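Local coordinates for NreA protein (Staphylococcus carnosus subsp. carnosus TM300, PDB 4IUH) that binds nitrate, probably through its GAF domain, and acts as the nitrate receptor of the staphylococcal nitrate regulation system, captured here with iodide, at residues P122-N127 and S158-I163; I43-D48 and R128-L133; Y66-I71 and L111-T116; V54-Y59 and M70-P75. One frame throughout, in Å; residues are numbered along the deposited sequence.

Contact 1. Residues P122-N127 and S158-I163; sequences PLWKNN and SFTDEI
W124 holds CG anti to its carbonyl carbon (chi1 -69°), and T160 across from it tucks OG1 between its own backbone N and carbonyl carbon (chi1 63°). T160 OG1 comes within 3.5 Å of W124 CB. The polar partner of that hydroxyl is K165. The indole runs on past the backbone of the next two residues. D161 O lies over one ring face, and W124 CD1 is 3.5 Å from D161 C. W124 NE1 reaches 3.6 Å from E162 CA. This N-H is buried by the contact and has no hydrogen-bond partner in the model. The backbones form one antiparallel bridge, a hydrogen-bonded pair. W124 N donates to T160 O at 2.7 Å with an angle of 172°, and T160 N donates to W124 O at 3.0 Å. The bridge lays the C-terminal segment against strand 115-125 of the GAF sheet. F159 takes L123 CD1 over one ring face, toward the rim, and W124 O at the ring edge. P122 CG touches E162 OE2 at 3.5 Å, while E162 OE1 forms a salt bridge with R89. D161 OD2 accepts from I163 N in an Asx turn; D161 OD1 accepts from I152 N and forms a salt bridge with R151.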
loop_
_atom_site.group_PDB
_atom_site.type_symbol
_atom_site.label_atom_id
_atom_site.label_comp_id
_atom_site.label_asym_id
_atom_site.label_seq_id
_atom_site.Cartn_x
_atom_site.Cartn_y
_atom_site.Cartn_z
ATOM N N PRO A 122 1.584 5.985 4.145
ATOM C CA PRO A 122 0.520 6.983 4.005
ATOM C C PRO A 122 0.839 7.990 2.921
ATOM O O PRO A 122 1.947 8.527 2.888
ATOM C CB PRO A 122 0.490 7.669 5.376
ATOM C CG PRO A 122 1.837 7.395 5.971
ATOM C CD PRO A 122 2.215 6.034 5.473
ATOM N N LEU A 123 -0.122 8.207 2.027
ATOM C CA LEU A 123 -0.007 9.216 0.993
ATOM C C LEU A 123 -0.743 10.479 1.426
ATOM O O LEU A 123 -1.953 10.454 1.664
ATOM C CB LEU A 123 -0.602 8.703 -0.316
ATOM C CG LEU A 123 0.026 7.455 -0.935
ATOM C CD1 LEU A 123 -0.685 7.104 -2.234
ATOM C CD2 LEU A 123 1.532 7.652 -1.160
ATOM N N TRP A 124 -0.010 11.582 1.520
ATOM C CA TRP A 124 -0.595 12.853 1.918
ATOM C C TRP A 124 -0.826 13.764 0.725
ATOM O O TRP A 124 0.006 13.851 -0.177
ATOM C CB TRP A 124 0.297 13.559 2.933
ATOM C CG TRP A 124 0.337 12.885 4.264
ATOM C CD1 TRP A 124 0.857 11.656 4.547
ATOM C CD2 TRP A 124 -0.154 13.407 5.502
ATOM N NE1 TRP A 124 0.717 11.379 5.883
ATOM C CE2 TRP A 124 0.099 12.438 6.493
ATOM C CE3 TRP A 124 -0.786 14.598 5.870
ATOM C CZ2 TRP A 124 -0.252 12.625 7.826
ATOM C CZ3 TRP A 124 -1.140 14.782 7.194
ATOM C CH2 TRP A 124 -0.874 13.802 8.156
ATOM N N LYS A 125 -1.975 14.426 0.731
ATOM C CA LYS A 125 -2.291 15.456 -0.239
ATOM C C LYS A 125 -2.716 16.675 0.567
ATOM O O LYS A 125 -3.537 16.558 1.480
ATOM C CB LYS A 125 -3.420 15.006 -1.165
ATOM C CG LYS A 125 -3.714 15.997 -2.277
ATOM C CD LYS A 125 -5.177 15.978 -2.697
ATOM C CE LYS A 125 -5.553 14.660 -3.344
ATOM N NZ LYS A 125 -6.903 14.720 -3.980
ATOM N N ASN A 126 -2.154 17.834 0.234
ATOM C CA ASN A 126 -2.261 19.017 1.084
ATOM C C ASN A 126 -1.722 18.690 2.471
ATOM O O ASN A 126 -0.670 18.061 2.602
ATOM C CB ASN A 126 -3.705 19.521 1.171
ATOM C CG ASN A 126 -4.408 19.506 -0.171
ATOM O OD1 ASN A 126 -3.782 19.683 -1.215
ATOM N ND2 ASN A 126 -5.718 19.290 -0.150
ATOM N N ASN A 127 -2.443 19.098 3.508
ATOM C CA ASN A 127 -2.031 18.783 4.868
ATOM C C ASN A 127 -2.864 17.656 5.473
ATOM O O ASN A 127 -3.034 17.590 6.689
ATOM C CB ASN A 127 -2.098 20.028 5.754
ATOM N N SER A 158 1.757 14.556 -6.726
ATOM C CA SER A 158 1.603 15.567 -5.689
ATOM C C SER A 158 1.575 14.961 -4.289
ATOM O O SER A 158 1.439 15.676 -3.298
ATOM C CB SER A 158 0.323 16.375 -5.927
ATOM O OG SER A 158 -0.835 15.585 -5.691
ATOM N N PHE A 159 1.698 13.642 -4.204
ATOM C CA PHE A 159 1.636 12.976 -2.909
ATOM C C PHE A 159 2.947 13.109 -2.146
ATOM O O PHE A 159 4.023 13.163 -2.737
ATOM C CB PHE A 159 1.263 11.502 -3.069
ATOM C CG PHE A 159 -0.110 11.284 -3.635
ATOM C CD1 PHE A 159 -1.203 11.952 -3.109
ATOM C CD2 PHE A 159 -0.305 10.423 -4.702
ATOM C CE1 PHE A 159 -2.470 11.759 -3.632
ATOM C CE2 PHE A 159 -1.568 10.224 -5.234
ATOM C CZ PHE A 159 -2.654 10.893 -4.699
ATOM N N THR A 160 2.841 13.191 -0.826
ATOM C CA THR A 160 4.006 13.146 0.042
ATOM C C THR A 160 3.739 12.099 1.115
ATOM O O THR A 160 2.639 11.529 1.179
ATOM C CB THR A 160 4.300 14.514 0.704
ATOM O OG1 THR A 160 3.211 14.886 1.556
ATOM C CG2 THR A 160 4.507 15.601 -0.346
ATOM N N ASP A 161 4.738 11.828 1.949
ATOM C CA ASP A 161 4.527 10.890 3.044
ATOM C C ASP A 161 4.397 11.622 4.376
ATOM O O ASP A 161 4.241 12.844 4.405
ATOM C CB ASP A 161 5.599 9.795 3.076
ATOM C CG ASP A 161 7.013 10.346 3.097
ATOM O OD1 ASP A 161 7.883 9.764 2.415
ATOM O OD2 ASP A 161 7.265 11.344 3.802
ATOM N N GLU A 162 4.458 10.872 5.470
ATOM C CA GLU A 162 4.210 11.422 6.799
ATOM C C GLU A 162 5.389 12.236 7.325
ATOM O O GLU A 162 5.242 13.050 8.237
ATOM C CB GLU A 162 3.862 10.302 7.786
ATOM C CG GLU A 162 5.031 9.411 8.196
ATOM C CD GLU A 162 5.341 8.307 7.193
ATOM O OE1 GLU A 162 5.792 7.225 7.629
ATOM O OE2 GLU A 162 5.147 8.511 5.973
ATOM N N ILE A 163 6.561 12.015 6.745
ATOM C CA ILE A 163 7.769 12.685 7.205
ATOM C C ILE A 163 7.719 14.191 6.921
ATOM O O ILE A 163 7.445 14.606 5.791
ATOM C CB ILE A 163 9.014 12.013 6.597
ATOM C CG1 ILE A 163 9.027 10.536 7.011
ATOM C CG2 ILE A 163 10.282 12.725 7.043
ATOM C CD1 ILE A 163 9.909 9.645 6.179
#

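Contact 2. Residues I43-D48 and R128-L133; sequences IALPED and RVYGAL
P46 lies on the ring of Y130, and this apolar pair marks the more open end of a contact that is otherwise buried. P46 CG stands over the ring face, 3.7 Å from the centroid of the Y130 ring and 21° off its normal, in a CH-pi contact. L45 CD2 touches the same ring, 3.7 Å from Y130 CE1. Both P46 and Y130 remain partly exposed, and beyond P46 the chain leaves strand 128-138. On its other side strand 128-138 has a classic beta bulge, Y130 and G131 both facing L123 of strand 115-125. The tight part begins at G131. It has no side chain, and A44 O comes to 3.2 Å from G131 CA. Next to it A44 and A132 form an antiparallel hydrogen-bonded pair. A44 N donates to A132 O at 2.9 Å, and A132 N donates to A44 O at 3.0 Å. Their methyls lie on one face of the sheet, near A80 and V83 of helix 78-86. I43 and L133 lie on the other face, with I43 CG1 4.1 Å from L133 CD1. No side-chain hydrogen bond or salt bridge crosses, and the side chains meet mainly through carbon. Two neighbouring inner strands of the GAF sheet are thus joined by main-chain bonds and hydrophobic cover.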
loop_
_atom_site.group_PDB
_atom_site.type_symbol
_atom_site.label_atom_id
_atom_site.label_comp_id
_atom_site.label_asym_id
_atom_site.label_seq_id
_atom_site.Cartn_x
_atom_site.Cartn_y
_atom_site.Cartn_z
ATOM N N ILE A 43 -1.403 1.196 -5.239
ATOM C CA ILE A 43 -1.878 2.453 -4.669
ATOM C C ILE A 43 -3.352 2.337 -4.301
ATOM O O ILE A 43 -4.185 1.955 -5.129
ATOM C CB ILE A 43 -1.685 3.648 -5.633
ATOM C CG1 ILE A 43 -0.210 3.813 -6.005
ATOM C CG2 ILE A 43 -2.194 4.930 -4.998
ATOM C CD1 ILE A 43 0.038 4.868 -7.069
ATOM N N ALA A 44 -3.655 2.650 -3.048
ATOM C CA ALA A 44 -5.019 2.691 -2.555
ATOM C C ALA A 44 -5.478 4.142 -2.516
ATOM O O ALA A 44 -4.808 4.993 -1.931
ATOM C CB ALA A 44 -5.091 2.086 -1.170
ATOM N N LEU A 45 -6.618 4.425 -3.140
ATOM C CA LEU A 45 -7.121 5.794 -3.218
ATOM C C LEU A 45 -8.617 5.861 -2.925
ATOM O O LEU A 45 -9.346 4.895 -3.162
ATOM C CB LEU A 45 -6.816 6.399 -4.594
ATOM C CG LEU A 45 -5.345 6.722 -4.884
ATOM C CD1 LEU A 45 -5.127 6.994 -6.368
ATOM C CD2 LEU A 45 -4.879 7.908 -4.059
ATOM N N PRO A 46 -9.074 7.003 -2.389
ATOM C CA PRO A 46 -10.499 7.200 -2.103
ATOM C C PRO A 46 -11.336 7.350 -3.375
ATOM O O PRO A 46 -10.870 7.904 -4.369
ATOM C CB PRO A 46 -10.514 8.493 -1.279
ATOM C CG PRO A 46 -9.265 9.203 -1.671
ATOM C CD PRO A 46 -8.254 8.130 -1.913
ATOM N N GLU A 47 -12.565 6.849 -3.326
ATOM C CA GLU A 47 -13.460 6.825 -4.477
ATOM C C GLU A 47 -14.890 7.026 -3.965
ATOM O O GLU A 47 -15.166 6.780 -2.790
ATOM C CB GLU A 47 -13.317 5.477 -5.187
ATOM C CG GLU A 47 -13.933 5.374 -6.566
ATOM C CD GLU A 47 -13.647 4.024 -7.219
ATOM O OE1 GLU A 47 -14.603 3.234 -7.404
ATOM O OE2 GLU A 47 -12.466 3.750 -7.542
ATOM N N ASP A 48 -15.796 7.479 -4.827
ATOM C CA ASP A 48 -17.186 7.702 -4.420
ATOM C C ASP A 48 -18.023 6.423 -4.346
ATOM O O ASP A 48 -18.040 5.620 -5.279
ATOM C CB ASP A 48 -17.880 8.698 -5.351
ATOM C CG ASP A 48 -17.334 10.101 -5.215
ATOM O OD1 ASP A 48 -17.712 10.795 -4.249
ATOM O OD2 ASP A 48 -16.534 10.515 -6.080
ATOM N N ARG A 128 -3.374 16.767 4.625
ATOM C CA ARG A 128 -4.249 15.693 5.091
ATOM C C ARG A 128 -3.861 14.315 4.543
ATOM O O ARG A 128 -3.368 14.199 3.425
ATOM C CB ARG A 128 -5.706 16.008 4.737
ATOM N N VAL A 129 -4.083 13.277 5.346
ATOM C CA VAL A 129 -3.847 11.904 4.909
ATOM C C VAL A 129 -4.894 11.569 3.869
ATOM O O VAL A 129 -6.013 12.065 3.936
ATOM C CB VAL A 129 -3.962 10.891 6.069
ATOM C CG1 VAL A 129 -3.150 9.645 5.764
ATOM C CG2 VAL A 129 -3.506 11.513 7.373
ATOM N N TYR A 130 -4.547 10.720 2.914
ATOM C CA TYR A 130 -5.387 10.561 1.738
ATOM C C TYR A 130 -5.474 9.118 1.255
ATOM O O TYR A 130 -6.558 8.545 1.166
ATOM C CB TYR A 130 -4.844 11.454 0.626
ATOM C CG TYR A 130 -5.744 11.599 -0.565
ATOM C CD1 TYR A 130 -5.431 10.986 -1.772
ATOM C CD2 TYR A 130 -6.904 12.361 -0.494
ATOM C CE1 TYR A 130 -6.252 11.125 -2.884
ATOM C CE2 TYR A 130 -7.733 12.506 -1.596
ATOM C CZ TYR A 130 -7.403 11.881 -2.790
ATOM O OH TYR A 130 -8.222 12.022 -3.889
ATOM N N GLY A 131 -4.329 8.534 0.934
ATOM C CA GLY A 131 -4.299 7.193 0.385
ATOM C C GLY A 131 -3.160 6.392 0.969
ATOM O O GLY A 131 -2.627 6.736 2.021
ATOM N N ALA A 132 -2.785 5.315 0.290
ATOM C CA ALA A 132 -1.692 4.488 0.769
ATOM C C ALA A 132 -0.901 3.893 -0.384
ATOM O O ALA A 132 -1.462 3.506 -1.411
ATOM C CB ALA A 132 -2.221 3.384 1.682
ATOM N N LEU A 133 0.411 3.826 -0.209
ATOM C CA LEU A 133 1.256 3.088 -1.132
ATOM C C LEU A 133 1.676 1.802 -0.446
ATOM O O LEU A 133 2.145 1.828 0.695
ATOM C CB LEU A 133 2.487 3.909 -1.525
ATOM C CG LEU A 133 3.553 3.151 -2.317
ATOM C CD1 LEU A 133 3.041 2.778 -3.706
ATOM C CD2 LEU A 133 4.867 3.929 -2.400
#

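Contact 3. Residues Y66-I71 and L111-T116; sequences YRYRMI and LSEALT
S112 and E113 stand at the C-terminal end of helix 108-112, where a Schellman motif with A114 at its C-prime position stops the helix, and they face R67 and Y68 of the loop between strand 54-61 and helix 78-86. No direct hydrogen bond crosses. Water 1 makes the polar link instead. It accepts from S112 OG at 2.9 Å and, weakly, from Y68 N at 3.0 Å. It donates to E113 OE1 at 2.7 Å. The same water lies in the plane of the Y68 ring, at its edge. Two firm bonds and a weak one thus hold the water between the helix end and the loop. The direct touches are looser. S112 CB meets R67 CB at 4.0 Å. A bend at chi3 (-67°) places R67 NE near S112 CB, and R67 NH2 lies 3.8 Å from S112 O, neither over the guanidinium face nor at its edge. That carbonyl accepts a hydrogen bond from N65 ND2, while E113 OE2 forms a salt bridge with R138 and accepts from I64 N. The loop has helical backbone angles at 67-70, with M70 N bonded to R67 O at 3.0 Å. Around the contact, Y68 packs on W57 and A60 of strand 54-61, Y68 and I71 both rest on I109 of helix 108-112, and E113 touches F40 of strand 40-47.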
loop_
_atom_site.group_PDB
_atom_site.type_symbol
_atom_site.label_atom_id
_atom_site.label_comp_id
_atom_site.label_asym_id
_atom_site.label_seq_id
_atom_site.Cartn_x
_atom_site.Cartn_y
_atom_site.Cartn_z
ATOM N N TYR A 66 -5.897 -10.626 -10.536
ATOM C CA TYR A 66 -6.692 -9.402 -10.528
ATOM C C TYR A 66 -7.701 -9.327 -9.378
ATOM O O TYR A 66 -8.642 -8.537 -9.429
ATOM C CB TYR A 66 -7.402 -9.205 -11.871
ATOM C CG TYR A 66 -6.462 -8.933 -13.026
ATOM C CD1 TYR A 66 -5.808 -7.713 -13.142
ATOM C CD2 TYR A 66 -6.236 -9.891 -14.010
ATOM C CE1 TYR A 66 -4.952 -7.456 -14.198
ATOM C CE2 TYR A 66 -5.380 -9.641 -15.068
ATOM C CZ TYR A 66 -4.738 -8.422 -15.155
ATOM O OH TYR A 66 -3.883 -8.162 -16.206
ATOM N N ARG A 67 -7.498 -10.133 -8.341
ATOM C CA ARG A 67 -8.424 -10.150 -7.211
ATOM C C ARG A 67 -8.414 -8.851 -6.405
ATOM O O ARG A 67 -9.407 -8.512 -5.757
ATOM C CB ARG A 67 -8.168 -11.355 -6.298
ATOM C CG ARG A 67 -8.686 -12.672 -6.870
ATOM C CD ARG A 67 -8.994 -13.682 -5.772
ATOM N NE ARG A 67 -7.787 -14.129 -5.084
ATOM C CZ ARG A 67 -7.074 -15.193 -5.445
ATOM N NH1 ARG A 67 -7.448 -15.923 -6.492
ATOM N NH2 ARG A 67 -5.986 -15.527 -4.762
ATOM N N TYR A 68 -7.300 -8.124 -6.457
ATOM C CA TYR A 68 -7.181 -6.864 -5.729
ATOM C C TYR A 68 -8.258 -5.873 -6.178
ATOM O O TYR A 68 -8.699 -5.034 -5.395
ATOM C CB TYR A 68 -5.785 -6.255 -5.918
ATOM C CG TYR A 68 -5.549 -5.678 -7.300
ATOM C CD1 TYR A 68 -5.061 -6.470 -8.334
ATOM C CD2 TYR A 68 -5.822 -4.341 -7.574
ATOM C CE1 TYR A 68 -4.852 -5.948 -9.595
ATOM C CE2 TYR A 68 -5.618 -3.811 -8.834
ATOM C CZ TYR A 68 -5.132 -4.619 -9.839
ATOM O OH TYR A 68 -4.924 -4.091 -11.092
ATOM N N ARG A 69 -8.675 -5.983 -7.439
ATOM C CA ARG A 69 -9.679 -5.092 -8.012
ATOM C C ARG A 69 -11.032 -5.215 -7.329
ATOM O O ARG A 69 -11.802 -4.259 -7.291
ATOM C CB ARG A 69 -9.868 -5.388 -9.497
ATOM C CG ARG A 69 -8.774 -4.877 -10.414
ATOM C CD ARG A 69 -9.138 -5.216 -11.850
ATOM N NE ARG A 69 -8.184 -4.697 -12.823
ATOM C CZ ARG A 69 -8.225 -4.979 -14.122
ATOM N NH1 ARG A 69 -9.172 -5.780 -14.601
ATOM N NH2 ARG A 69 -7.317 -4.467 -14.944
ATOM N N MET A 70 -11.329 -6.405 -6.816
ATOM C CA MET A 70 -12.609 -6.663 -6.178
ATOM C C MET A 70 -12.646 -6.137 -4.750
ATOM O O MET A 70 -13.691 -6.142 -4.107
ATOM C CB MET A 70 -12.906 -8.162 -6.168
ATOM C CG MET A 70 -13.027 -8.797 -7.544
ATOM S SD MET A 70 -13.492 -10.545 -7.435
ATOM C CE MET A 70 -12.215 -11.161 -6.326
ATOM N N ILE A 71 -11.504 -5.692 -4.247
ATOM C CA ILE A 71 -11.436 -5.215 -2.874
ATOM C C ILE A 71 -12.046 -3.824 -2.742
ATOM O O ILE A 71 -11.647 -2.885 -3.431
ATOM C CB ILE A 71 -9.987 -5.213 -2.355
ATOM C CG1 ILE A 71 -9.435 -6.639 -2.343
ATOM C CG2 ILE A 71 -9.913 -4.599 -0.965
ATOM C CD1 ILE A 71 -7.967 -6.722 -1.969
ATOM N N LEU A 111 -3.372 -11.538 1.301
ATOM C CA LEU A 111 -3.666 -12.924 0.953
ATOM C C LEU A 111 -3.799 -13.124 -0.560
ATOM O O LEU A 111 -3.285 -14.097 -1.110
ATOM C CB LEU A 111 -4.938 -13.394 1.666
ATOM C CG LEU A 111 -4.845 -13.473 3.193
ATOM C CD1 LEU A 111 -6.175 -13.886 3.815
ATOM C CD2 LEU A 111 -3.739 -14.429 3.619
ATOM N N SER A 112 -4.490 -12.203 -1.227
ATOM C CA SER A 112 -4.694 -12.310 -2.668
ATOM C C SER A 112 -3.379 -12.230 -3.460
ATOM O O SER A 112 -3.242 -12.859 -4.505
ATOM C CB SER A 112 -5.685 -11.249 -3.164
ATOM O OG SER A 112 -5.103 -9.956 -3.159
ATOM N N GLU A 113 -2.413 -11.468 -2.963
ATOM C CA GLU A 113 -1.138 -11.346 -3.668
ATOM C C GLU A 113 -0.007 -12.154 -3.033
ATOM O O GLU A 113 1.136 -12.054 -3.469
ATOM C CB GLU A 113 -0.729 -9.875 -3.819
ATOM C CG GLU A 113 -1.573 -9.094 -4.814
ATOM C CD GLU A 113 -1.294 -9.490 -6.258
ATOM O OE1 GLU A 113 -2.249 -9.549 -7.064
ATOM O OE2 GLU A 113 -0.113 -9.738 -6.588
ATOM N N ALA A 114 -0.332 -12.947 -2.011
ATOM C CA ALA A 114 0.635 -13.842 -1.361
ATOM C C ALA A 114 1.892 -13.120 -0.873
ATOM O O ALA A 114 3.017 -13.586 -1.091
ATOM C CB ALA A 114 1.009 -14.992 -2.294
ATOM N N LEU A 115 1.699 -11.978 -0.222
ATOM C CA LEU A 115 2.817 -11.168 0.241
ATOM C C LEU A 115 3.441 -11.782 1.487
ATOM O O LEU A 115 2.731 -12.204 2.396
ATOM C CB LEU A 115 2.368 -9.732 0.522
ATOM C CG LEU A 115 1.731 -8.993 -0.661
ATOM C CD1 LEU A 115 1.476 -7.525 -0.327
ATOM C CD2 LEU A 115 2.585 -9.123 -1.912
ATOM N N THR A 116 4.767 -11.822 1.522
ATOM C CA THR A 116 5.490 -12.382 2.656
ATOM C C THR A 116 6.193 -11.288 3.450
ATOM O O THR A 116 6.638 -11.507 4.569
ATOM C CB THR A 116 6.510 -13.443 2.196
ATOM O OG1 THR A 116 7.430 -12.856 1.268
ATOM C CG2 THR A 116 5.794 -14.600 1.516
HETATM O O HOH W 1 -4.767 -9.665 -6.011
#

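Contact 4. Residues V54-Y59 and M70-P75; sequences VIKWKY and MIVLRP
The W57 indole meets I71 at its edge: I71 CG2 lies near the ring plane, 4.0 Å from W57 CD1. L73 CD1 comes near the ring obliquely, 4.4 Å from W57 NE1. Outside the two segments, A44 of strand 40-47, A80 of helix 78-86 and I109 of helix 108-112 also touch the W57 side chain. W57 is the centre of an inverse gamma turn. Its backbone N does not pair directly with the loop. Water 2 accepts from W57 N at 2.9 Å and donates to I71 O. Further back along the strand the pairing is direct. I55 and L73 form a single antiparallel bridge, a hydrogen-bonded pair, in which I55 N donates to L73 O at 2.9 Å and L73 N to I55 O at 3.0 Å. The bridge sets residues 71-73 beside strand 54-61, an outermost strand of the GAF sheet. I55 CB and L73 CB lie close together, and both side chains also touch A80. V72 has CG1 anti to its backbone N (chi1 -173°), and this methyl reaches V54 CB at 3.8 Å. Its other methyl, V72 CG2, lies 3.8 Å from K56 CE. K56 is extended beyond CG and runs beside V72, pointing the same way, and K56 NZ forms a salt bridge with E47.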
loop_
_atom_site.group_PDB
_atom_site.type_symbol
_atom_site.label_atom_id
_atom_site.label_comp_id
_atom_site.label_asym_id
_atom_site.label_seq_id
_atom_site.Cartn_x
_atom_site.Cartn_y
_atom_site.Cartn_z
ATOM N N VAL A 54 -15.323 5.182 -0.372
ATOM C CA VAL A 54 -14.666 3.898 -0.164
ATOM C C VAL A 54 -13.226 3.960 -0.646
ATOM O O VAL A 54 -12.847 4.870 -1.385
ATOM C CB VAL A 54 -15.375 2.754 -0.915
ATOM C CG1 VAL A 54 -16.765 2.522 -0.350
ATOM C CG2 VAL A 54 -15.426 3.049 -2.417
ATOM N N ILE A 55 -12.431 2.981 -0.230
ATOM C CA ILE A 55 -11.058 2.865 -0.690
ATOM C C ILE A 55 -10.906 1.653 -1.594
ATOM O O ILE A 55 -11.384 0.560 -1.283
ATOM C CB ILE A 55 -10.077 2.730 0.488
ATOM C CG1 ILE A 55 -10.166 3.962 1.390
ATOM C CG2 ILE A 55 -8.651 2.516 -0.023
ATOM C CD1 ILE A 55 -9.555 5.216 0.788
ATOM N N LYS A 56 -10.251 1.855 -2.729
ATOM C CA LYS A 56 -9.969 0.763 -3.640
ATOM C C LYS A 56 -8.496 0.793 -4.010
ATOM O O LYS A 56 -7.867 1.858 -4.034
ATOM C CB LYS A 56 -10.828 0.876 -4.901
ATOM C CG LYS A 56 -12.309 0.579 -4.699
ATOM C CD LYS A 56 -13.061 0.642 -6.021
ATOM C CE LYS A 56 -14.549 0.363 -5.826
ATOM N NZ LYS A 56 -15.344 0.523 -7.088
ATOM N N TRP A 57 -7.938 -0.378 -4.279
ATOM C CA TRP A 57 -6.603 -0.446 -4.846
ATOM C C TRP A 57 -6.708 -0.124 -6.342
ATOM O O TRP A 57 -6.915 -1.004 -7.178
ATOM C CB TRP A 57 -5.972 -1.815 -4.583
ATOM C CG TRP A 57 -5.773 -2.095 -3.112
ATOM C CD1 TRP A 57 -6.570 -2.856 -2.301
ATOM C CD2 TRP A 57 -4.721 -1.594 -2.285
ATOM N NE1 TRP A 57 -6.070 -2.870 -1.016
ATOM C CE2 TRP A 57 -4.929 -2.106 -0.983
ATOM C CE3 TRP A 57 -3.603 -0.780 -2.520
ATOM C CZ2 TRP A 57 -4.068 -1.817 0.079
ATOM C CZ3 TRP A 57 -2.751 -0.496 -1.463
ATOM C CH2 TRP A 57 -2.992 -1.010 -0.181
ATOM N N LYS A 58 -6.591 1.164 -6.649
ATOM C CA LYS A 58 -6.834 1.689 -7.989
ATOM C C LYS A 58 -5.728 1.287 -8.967
ATOM O O LYS A 58 -6.003 0.980 -10.123
ATOM C CB LYS A 58 -6.973 3.214 -7.922
ATOM C CG LYS A 58 -7.546 3.882 -9.164
ATOM C CD LYS A 58 -8.072 5.282 -8.817
ATOM C CE LYS A 58 -8.599 6.021 -10.041
ATOM N NZ LYS A 58 -7.501 6.562 -10.896
ATOM N N TYR A 59 -4.483 1.277 -8.498
ATOM C CA TYR A 59 -3.353 0.890 -9.335
ATOM C C TYR A 59 -2.546 -0.231 -8.690
ATOM O O TYR A 59 -2.316 -0.225 -7.479
ATOM C CB TYR A 59 -2.438 2.089 -9.600
ATOM C CG TYR A 59 -3.131 3.284 -10.214
ATOM C CD1 TYR A 59 -3.261 3.405 -11.592
ATOM C CD2 TYR A 59 -3.653 4.296 -9.415
ATOM C CE1 TYR A 59 -3.895 4.498 -12.160
ATOM C CE2 TYR A 59 -4.287 5.393 -9.971
ATOM C CZ TYR A 59 -4.403 5.489 -11.344
ATOM O OH TYR A 59 -5.030 6.579 -11.898
ATOM N N MET A 70 -11.329 -6.405 -6.816
ATOM C CA MET A 70 -12.609 -6.663 -6.178
ATOM C C MET A 70 -12.646 -6.137 -4.750
ATOM O O MET A 70 -13.691 -6.142 -4.107
ATOM C CB MET A 70 -12.906 -8.162 -6.168
ATOM C CG MET A 70 -13.027 -8.797 -7.544
ATOM S SD MET A 70 -13.492 -10.545 -7.435
ATOM C CE MET A 70 -12.215 -11.161 -6.326
ATOM N N ILE A 71 -11.504 -5.692 -4.247
ATOM C CA ILE A 71 -11.436 -5.215 -2.874
ATOM C C ILE A 71 -12.046 -3.824 -2.742
ATOM O O ILE A 71 -11.647 -2.885 -3.431
ATOM C CB ILE A 71 -9.987 -5.213 -2.355
ATOM C CG1 ILE A 71 -9.435 -6.639 -2.343
ATOM C CG2 ILE A 71 -9.913 -4.599 -0.965
ATOM C CD1 ILE A 71 -7.967 -6.722 -1.969
ATOM N N VAL A 72 -13.040 -3.711 -1.871
ATOM C CA VAL A 72 -13.648 -2.424 -1.559
ATOM C C VAL A 72 -13.682 -2.257 -0.047
ATOM O O VAL A 72 -14.355 -3.006 0.664
ATOM C CB VAL A 72 -15.078 -2.301 -2.107
ATOM C CG1 VAL A 72 -15.596 -0.888 -1.891
ATOM C CG2 VAL A 72 -15.118 -2.664 -3.580
ATOM N N LEU A 73 -12.938 -1.274 0.438
ATOM C CA LEU A 73 -12.816 -1.054 1.865
ATOM C C LEU A 73 -13.693 0.102 2.316
ATOM O O LEU A 73 -13.659 1.189 1.736
ATOM C CB LEU A 73 -11.356 -0.769 2.224
ATOM C CG LEU A 73 -10.343 -1.831 1.785
ATOM C CD1 LEU A 73 -8.937 -1.343 2.014
ATOM C CD2 LEU A 73 -10.572 -3.134 2.538
ATOM N N ARG A 74 -14.485 -0.141 3.353
ATOM C CA ARG A 74 -15.183 0.936 4.030
ATOM C C ARG A 74 -14.125 1.793 4.738
ATOM O O ARG A 74 -13.000 1.343 4.941
ATOM C CB ARG A 74 -16.212 0.361 5.016
ATOM C CG ARG A 74 -17.519 -0.119 4.367
ATOM C CD ARG A 74 -18.427 -0.824 5.382
ATOM N NE ARG A 74 -19.836 -0.826 4.976
ATOM C CZ ARG A 74 -20.860 -1.064 5.799
ATOM N NH1 ARG A 74 -20.641 -1.318 7.085
ATOM N NH2 ARG A 74 -22.108 -1.044 5.344
ATOM N N PRO A 75 -14.477 3.040 5.094
ATOM C CA PRO A 75 -13.544 3.920 5.806
ATOM C C PRO A 75 -12.893 3.257 7.023
ATOM O O PRO A 75 -13.578 2.697 7.873
ATOM C CB PRO A 75 -14.444 5.070 6.261
ATOM C CG PRO A 75 -15.507 5.131 5.233
ATOM C CD PRO A 75 -15.762 3.711 4.818
HETATM O O HOH W 2 -9.688 -2.557 -5.032
#

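In the fold
Contacts 1, 2 and 4 follow one antiparallel GAF sheet, in which strands 54-61, 40-47, 128-138 and 115-125 lie side by side. Contact 2 joins the two middle strands of these four. The centres of contacts 1 and 4 lie about 10 Å and 9 Å from its centre, and both touch it. Contact 3 shares M70 and I71 with contact 4, their centres about 12 Å apart. Contacts 1 and 3 both use strand 115-125, but their centres are about 24 Å apart, across the chain's centre. Along the chain, contacts 3 and 4 are nested within the loop closed by contact 2, while contact 1 crosses contact 2. Contact 4 folds a nearby loop onto the edge strand; contact 1 brings a segment near the C-terminus onto strand 115-125.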